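Local atomic coordinates of acetone carboxylase alpha subunit (Xanthobacter autotrophicus Py2, PDB entry 5M45), a protein that forms the alpha subunit of a carboxylase assembly, belongs to the hydantoinase B/oxoprolinase family and carries a bound manganese ion. Residues G292-V296 with H402-S406; R413-R417 with W546-G550. One frame throughout, in Å; residues are numbered along the deposited sequence.

Contact 1 (G292-V296 with H402-S406)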
ATOM      1  N   GLY A 292     -20.064 -13.806  23.846  1.00 12.21           N
ATOM      2  CA  GLY A 292     -19.558 -14.630  22.738  1.00 11.86           C
ATOM      3  C   GLY A 292     -18.028 -14.707  22.727  1.00 11.73           C
ATOM      4  O   GLY A 292     -17.367 -13.847  23.293  1.00 11.48           O
ATOM      5  N   PHE A 293     -17.507 -15.736  22.063  1.00 11.55           N
ATOM      6  CA  PHE A 293     -16.081 -16.014  21.923  1.00 11.60           C
ATOM      7  C   PHE A 293     -15.783 -16.547  20.490  1.00 11.57           C
ATOM      8  O   PHE A 293     -16.695 -17.061  19.799  1.00 11.38           O
ATOM      9  CB  PHE A 293     -15.637 -17.129  22.899  1.00 11.63           C
ATOM     10  CG  PHE A 293     -15.977 -16.892  24.337  1.00 11.72           C
ATOM     11  CD1 PHE A 293     -17.192 -17.334  24.872  1.00 11.81           C
ATOM     12  CD2 PHE A 293     -15.069 -16.264  25.184  1.00 11.79           C
ATOM     13  CE1 PHE A 293     -17.464 -17.151  26.236  1.00 11.98           C
ATOM     14  CE2 PHE A 293     -15.361 -16.067  26.526  1.00 11.99           C
ATOM     15  CZ  PHE A 293     -16.557 -16.508  27.046  1.00 11.92           C
ATOM     16  N   VAL A 294     -14.495 -16.494  20.093  1.00 11.79           N
ATOM     17  CA  VAL A 294     -13.974 -17.271  18.947  1.00 11.76           C
ATOM     18  C   VAL A 294     -12.444 -17.494  19.048  1.00 12.03           C
ATOM     19  O   VAL A 294     -11.752 -16.798  19.804  1.00 11.92           O
ATOM     20  CB  VAL A 294     -14.415 -16.645  17.576  1.00 11.76           C
ATOM     21  CG1 VAL A 294     -13.501 -15.480  17.170  1.00 11.71           C
ATOM     22  CG2 VAL A 294     -14.500 -17.694  16.456  1.00 11.78           C
ATOM     23  N   ASP A 295     -11.942 -18.493  18.319  1.00 12.29           N
ATOM     24  CA  ASP A 295     -10.546 -18.936  18.406  1.00 12.66           C
ATOM     25  C   ASP A 295      -9.605 -18.308  17.384  1.00 12.41           C
ATOM     26  O   ASP A 295     -10.010 -18.091  16.243  1.00 12.20           O
ATOM     27  CB  ASP A 295     -10.450 -20.469  18.342  1.00 13.13           C
ATOM     28  CG  ASP A 295     -11.001 -21.088  17.026  1.00 13.42           C
ATOM     29  OD1 ASP A 295     -12.194 -20.860  16.672  1.00 13.75           O
ATOM     30  OD2 ASP A 295     -10.260 -21.866  16.363  1.00 14.00           O
ATOM     31  N   VAL A 296      -8.364 -18.036  17.814  1.00 12.55           N
ATOM     32  CA  VAL A 296      -7.263 -17.600  16.951  1.00 12.60           C
ATOM     33  C   VAL A 296      -6.039 -18.527  17.162  1.00 12.65           C
ATOM     34  O   VAL A 296      -5.141 -18.201  17.950  1.00 12.41           O
ATOM     35  CB  VAL A 296      -6.895 -16.140  17.211  1.00 12.75           C
ATOM     36  CG1 VAL A 296      -5.818 -15.677  16.235  1.00 12.90           C
ATOM     37  CG2 VAL A 296      -8.127 -15.236  17.082  1.00 12.57           C
ATOM     38  N   HIS A 402     -14.413 -12.059  11.526  1.00 11.41           N
ATOM     39  CA  HIS A 402     -14.159 -13.233  12.429  1.00 11.44           C
ATOM     40  C   HIS A 402     -14.588 -12.938  13.876  1.00 11.53           C
ATOM     41  O   HIS A 402     -15.300 -13.736  14.521  1.00 11.38           O
ATOM     42  CB  HIS A 402     -12.684 -13.584  12.393  1.00 11.56           C
ATOM     43  CG  HIS A 402     -12.313 -14.871  13.061  1.00 11.56           C
ATOM     44  ND1 HIS A 402     -12.919 -16.069  12.770  1.00 11.56           N
ATOM     45  CD2 HIS A 402     -11.354 -15.149  13.978  1.00 11.73           C
ATOM     46  CE1 HIS A 402     -12.363 -17.034  13.488  1.00 11.69           C
ATOM     47  NE2 HIS A 402     -11.404 -16.500  14.228  1.00 11.79           N
ATOM     48  N   PHE A 403     -14.182 -11.744  14.346  1.00 11.56           N
ATOM     49  CA  PHE A 403     -14.589 -11.255  15.668  1.00 11.47           C
ATOM     50  C   PHE A 403     -15.987 -10.666  15.672  1.00 11.42           C
ATOM     51  O   PHE A 403     -16.796 -10.957  16.567  1.00 11.51           O
ATOM     52  CB  PHE A 403     -13.563 -10.216  16.191  1.00 11.61           C
ATOM     53  CG  PHE A 403     -12.237 -10.814  16.673  1.00 11.59           C
ATOM     54  CD1 PHE A 403     -11.886 -12.172  16.479  1.00 11.68           C
ATOM     55  CD2 PHE A 403     -11.341  -9.989  17.331  1.00 11.72           C
ATOM     56  CE1 PHE A 403     -10.666 -12.658  16.946  1.00 11.71           C
ATOM     57  CE2 PHE A 403     -10.136 -10.465  17.790  1.00 11.91           C
ATOM     58  CZ  PHE A 403      -9.787 -11.805  17.592  1.00 11.83           C
ATOM     59  N   LEU A 404     -16.287  -9.828  14.686  1.00 11.27           N
ATOM     60  CA  LEU A 404     -17.579  -9.117  14.648  1.00 11.38           C
ATOM     61  C   LEU A 404     -18.807 -10.053  14.695  1.00 11.34           C
ATOM     62  O   LEU A 404     -19.687  -9.882  15.533  1.00 11.03           O
ATOM     63  CB  LEU A 404     -17.671  -8.216  13.382  1.00 11.52           C
ATOM     64  CG  LEU A 404     -16.751  -6.971  13.307  1.00 11.68           C
ATOM     65  CD1 LEU A 404     -16.852  -6.310  11.935  1.00 11.76           C
ATOM     66  CD2 LEU A 404     -17.093  -5.950  14.385  1.00 11.86           C
ATOM     67  N   VAL A 405     -18.843 -11.048  13.794  1.00 11.53           N
ATOM     68  CA  VAL A 405     -20.019 -11.955  13.696  1.00 11.75           C
ATOM     69  C   VAL A 405     -20.145 -12.856  14.939  1.00 11.96           C
ATOM     70  O   VAL A 405     -21.257 -13.327  15.256  1.00 11.96           O
ATOM     71  CB  VAL A 405     -20.027 -12.824  12.413  1.00 11.77           C
ATOM     72  CG1 VAL A 405     -19.880 -11.965  11.167  1.00 11.77           C
ATOM     73  CG2 VAL A 405     -18.959 -13.898  12.446  1.00 11.83           C
ATOM     74  N   SER A 406     -19.012 -13.058  15.639  1.00 11.94           N
ATOM     75  CA  SER A 406     -18.946 -13.894  16.825  1.00 11.87           C
ATOM     76  C   SER A 406     -19.410 -13.134  18.097  1.00 11.99           C
ATOM     77  O   SER A 406     -19.860 -13.754  19.057  1.00 11.77           O
ATOM     78  CB  SER A 406     -17.500 -14.412  17.014  1.00 11.83           C
ATOM     79  OG  SER A 406     -17.074 -15.268  15.951  1.00 11.87           O
TER
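The carbonyl O of Asp-295 takes a hydrogen bond from the imidazole of His-402, the one polar bond that joins the strand 292-296 to the helix 402-406. His-402 NE2 lies 2.9 Å from Asp-295 O and the bond is nearly straight, 168° at the hydrogen. The acceptor sits in the plane of the ring, whereas the nitrogen is tilted 27° from the plane of the carbonyl. CG of His-402 stands opposite its own backbone N (chi1 -170°), which carries the ring out from the helix to the strand. Over one face of the ring, Val-294 makes a CH-pi contact, its CG1 4.0 Å from the centroid of the His-402 ring and shifted toward the rim. The same methyl reaches Phe-403 CD1 at 3.7 Å, so Val-294 fills the angle between two side chains of the first helical turn. Val-296 continues the apolar layer: its CG2 meets the edge of the Phe-403 ring, 3.6 Å from CE1. Farther along the helix, Val-294 CB packs 3.4 Å from Ser-406 OG. That hydroxyl is turned back on the helix and donates to His-402 O at 2.7 Å, almost in line with the carbonyl bond. The carboxylate of Asp-295 is held by the backbone N atoms of Gly-540 and His-541. The His-402 side chain is about 13 Å from the bound manganese ion. Bond and methyl help set the imidazole's rotation, a polar tie in largely apolar surroundings, where Ser-406 O is buried without a hydrogen-bonding partner in the model.

Contact 2 (R413-R417 with W546-G550)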
ATOM      1  N   ARG A 413     -29.853 -13.468  21.339  1.00 15.71           N
ATOM      2  CA  ARG A 413     -30.339 -14.228  22.475  1.00 15.54           C
ATOM      3  C   ARG A 413     -30.979 -13.338  23.546  1.00 15.70           C
ATOM      4  O   ARG A 413     -32.057 -13.653  24.089  1.00 15.69           O
ATOM      5  CB  ARG A 413     -29.230 -15.097  23.097  1.00 15.60           C
ATOM      6  CG  ARG A 413     -28.682 -16.142  22.141  1.00 15.43           C
ATOM      7  CD  ARG A 413     -27.934 -17.298  22.862  1.00 15.15           C
ATOM      8  NE  ARG A 413     -26.857 -16.820  23.725  1.00 14.97           N
ATOM      9  CZ  ARG A 413     -25.614 -16.505  23.322  1.00 14.84           C
ATOM     10  NH1 ARG A 413     -25.213 -16.617  22.047  1.00 14.54           N
ATOM     11  NH2 ARG A 413     -24.729 -16.080  24.238  1.00 15.00           N
ATOM     12  N   GLY A 414     -30.333 -12.216  23.856  1.00 15.53           N
ATOM     13  CA  GLY A 414     -30.923 -11.286  24.817  1.00 15.88           C
ATOM     14  C   GLY A 414     -32.257 -10.728  24.374  1.00 15.93           C
ATOM     15  O   GLY A 414     -33.238 -10.753  25.131  1.00 15.89           O
ATOM     16  N   LEU A 415     -32.299 -10.202  23.144  1.00 15.60           N
ATOM     17  CA  LEU A 415     -33.572  -9.717  22.594  1.00 15.60           C
ATOM     18  C   LEU A 415     -34.638 -10.797  22.549  1.00 15.57           C
ATOM     19  O   LEU A 415     -35.810 -10.512  22.835  1.00 15.84           O
ATOM     20  CB  LEU A 415     -33.413  -9.089  21.194  1.00 15.51           C
ATOM     21  CG  LEU A 415     -32.940  -7.644  21.068  1.00 15.68           C
ATOM     22  CD1 LEU A 415     -32.685  -7.290  19.593  1.00 15.64           C
ATOM     23  CD2 LEU A 415     -33.980  -6.706  21.631  1.00 15.92           C
ATOM     24  N   SER A 416     -34.253 -12.024  22.203  1.00 14.79           N
ATOM     25  CA  SER A 416     -35.216 -13.128  22.183  1.00 14.83           C
ATOM     26  C   SER A 416     -35.809 -13.479  23.535  1.00 14.74           C
ATOM     27  O   SER A 416     -36.950 -13.933  23.594  1.00 14.64           O
ATOM     28  CB  SER A 416     -34.612 -14.376  21.498  1.00 14.68           C
ATOM     29  OG  SER A 416     -34.328 -14.099  20.126  1.00 14.23           O
ATOM     30  N   ARG A 417     -35.094 -13.238  24.629  1.00 14.98           N
ATOM     31  CA  ARG A 417     -35.698 -13.453  25.963  1.00 15.38           C
ATOM     32  C   ARG A 417     -36.859 -12.492  26.200  1.00 15.15           C
ATOM     33  O   ARG A 417     -37.847 -12.875  26.819  1.00 14.92           O
ATOM     34  CB  ARG A 417     -34.671 -13.346  27.103  1.00 16.01           C
ATOM     35  CG  ARG A 417     -33.651 -14.459  27.118  1.00 16.41           C
ATOM     36  CD  ARG A 417     -32.677 -14.332  28.279  1.00 16.78           C
ATOM     37  NE  ARG A 417     -31.573 -15.235  28.024  1.00 17.21           N
ATOM     38  CZ  ARG A 417     -31.601 -16.551  28.179  1.00 17.41           C
ATOM     39  NH1 ARG A 417     -32.693 -17.155  28.657  1.00 17.99           N
ATOM     40  NH2 ARG A 417     -30.501 -17.266  27.876  1.00 17.41           N
ATOM     41  N   TRP A 546     -24.444 -19.731  20.426  1.00 12.32           N
ATOM     42  CA  TRP A 546     -24.950 -20.638  21.461  1.00 12.27           C
ATOM     43  C   TRP A 546     -26.441 -20.901  21.139  1.00 12.33           C
ATOM     44  O   TRP A 546     -27.151 -20.013  20.616  1.00 12.11           O
ATOM     45  CB  TRP A 546     -24.872 -20.020  22.889  1.00 12.27           C
ATOM     46  CG  TRP A 546     -23.521 -19.697  23.491  1.00 12.13           C
ATOM     47  CD1 TRP A 546     -22.305 -19.621  22.858  1.00 12.03           C
ATOM     48  CD2 TRP A 546     -23.262 -19.367  24.871  1.00 12.24           C
ATOM     49  NE1 TRP A 546     -21.319 -19.258  23.747  1.00 11.98           N
ATOM     50  CE2 TRP A 546     -21.876 -19.099  24.988  1.00 12.26           C
ATOM     51  CE3 TRP A 546     -24.073 -19.249  26.015  1.00 12.39           C
ATOM     52  CZ2 TRP A 546     -21.274 -18.779  26.225  1.00 12.24           C
ATOM     53  CZ3 TRP A 546     -23.498 -18.940  27.222  1.00 12.38           C
ATOM     54  CH2 TRP A 546     -22.105 -18.680  27.321  1.00 12.41           C
ATOM     55  N   GLY A 547     -26.920 -22.083  21.497  1.00 12.46           N
ATOM     56  CA  GLY A 547     -28.340 -22.355  21.524  1.00 12.70           C
ATOM     57  C   GLY A 547     -29.068 -21.615  22.643  1.00 12.97           C
ATOM     58  O   GLY A 547     -28.438 -21.094  23.585  1.00 13.44           O
ATOM     59  N   LEU A 548     -30.392 -21.571  22.564  1.00 12.90           N
ATOM     60  CA  LEU A 548     -31.218 -20.781  23.472  1.00 13.03           C
ATOM     61  C   LEU A 548     -32.203 -21.678  24.232  1.00 13.13           C
ATOM     62  O   LEU A 548     -32.836 -22.556  23.628  1.00 13.08           O
ATOM     63  CB  LEU A 548     -31.986 -19.726  22.644  1.00 12.91           C
ATOM     64  CG  LEU A 548     -32.914 -18.716  23.333  1.00 13.19           C
ATOM     65  CD1 LEU A 548     -32.165 -17.898  24.362  1.00 13.24           C
ATOM     66  CD2 LEU A 548     -33.572 -17.749  22.349  1.00 13.29           C
ATOM     67  N   MET A 549     -32.362 -21.415  25.527  1.00 13.36           N
ATOM     68  CA  MET A 549     -33.377 -22.055  26.392  1.00 13.70           C
ATOM     69  C   MET A 549     -33.370 -23.601  26.306  1.00 13.80           C
ATOM     70  O   MET A 549     -34.427 -24.259  26.299  1.00 13.85           O
ATOM     71  CB  MET A 549     -34.760 -21.481  26.095  1.00 13.70           C
ATOM     72  CG  MET A 549     -34.965 -20.042  26.536  1.00 13.83           C
ATOM     73  SD  MET A 549     -36.354 -19.213  25.704  1.00 13.68           S
ATOM     74  CE  MET A 549     -36.023 -17.551  26.269  1.00 13.79           C
ATOM     75  N   GLY A 550     -32.164 -24.160  26.230  1.00 13.65           N
ATOM     76  CA  GLY A 550     -31.966 -25.608  26.191  1.00 13.75           C
ATOM     77  C   GLY A 550     -31.333 -26.148  24.914  1.00 13.45           C
ATOM     78  O   GLY A 550     -30.927 -27.322  24.871  1.00 13.65           O
TER
HETATM   79  O   HOH W   1     -26.282 -17.370  19.383  1.00 10.72           O
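A bend at the third torsion of Arg-413 (chi3 -55°), after a nearly extended second one, lays its guanidinium flat on the indole of Trp-546, whose CG is turned to the side of its own backbone N (chi1 -64°). The two planes are only 7° apart and their centres 4.3 Å, a cation-pi stack with Arg-413 NH2 over the indole, near CD2 and CE3. The other end of the group passes over the tryptophan's first side-chain carbon, Arg-413 NH1 lying 3.5 Å from Trp-546 CB. A water in the guanidinium plane accepts from Arg-413 NH1 at 3.0 Å and from Trp-546 N at 3.2 Å, while NH2 donates to the carbonyl of Val-291 on strand 286-297. Leu-548 reaches toward the helix between the two arginines: its CD2 packs 3.6 Å from Ser-416 CB, and its CD1 lies over one face of the Arg-417 guanidinium. Met-549 runs past Arg-417 in the opposite direction, bringing its CE 4.0 Å from Arg-417 CG. Stacking, water and carbonyl together fix the rotation of the Arg-413 guanidinium, and its buried positive charge is probably eased by the indole face and the oxygen atoms around it.

Overall arrangement
Followed from the N terminus, the chain passes an earlier antiparallel sheet and a run of helices before it reaches strand 286-297, an outermost strand of a four-stranded mixed sheet, and contact 1 closes a loop of 105 residues when the start of helix 401-422 packs against it. The same helix then opens contact 2 farther along, and 128 residues later the loop between strands 532-535 and 559-563 returns to meet it. The two loops therefore follow in series, neither enclosing nor crossing the other, and helix 401-422 is common to both. Their centres are 18 Å apart, yet they touch where Phe-293 packs on Trp-546, so sheet, helix and returning loop are joined within one family region.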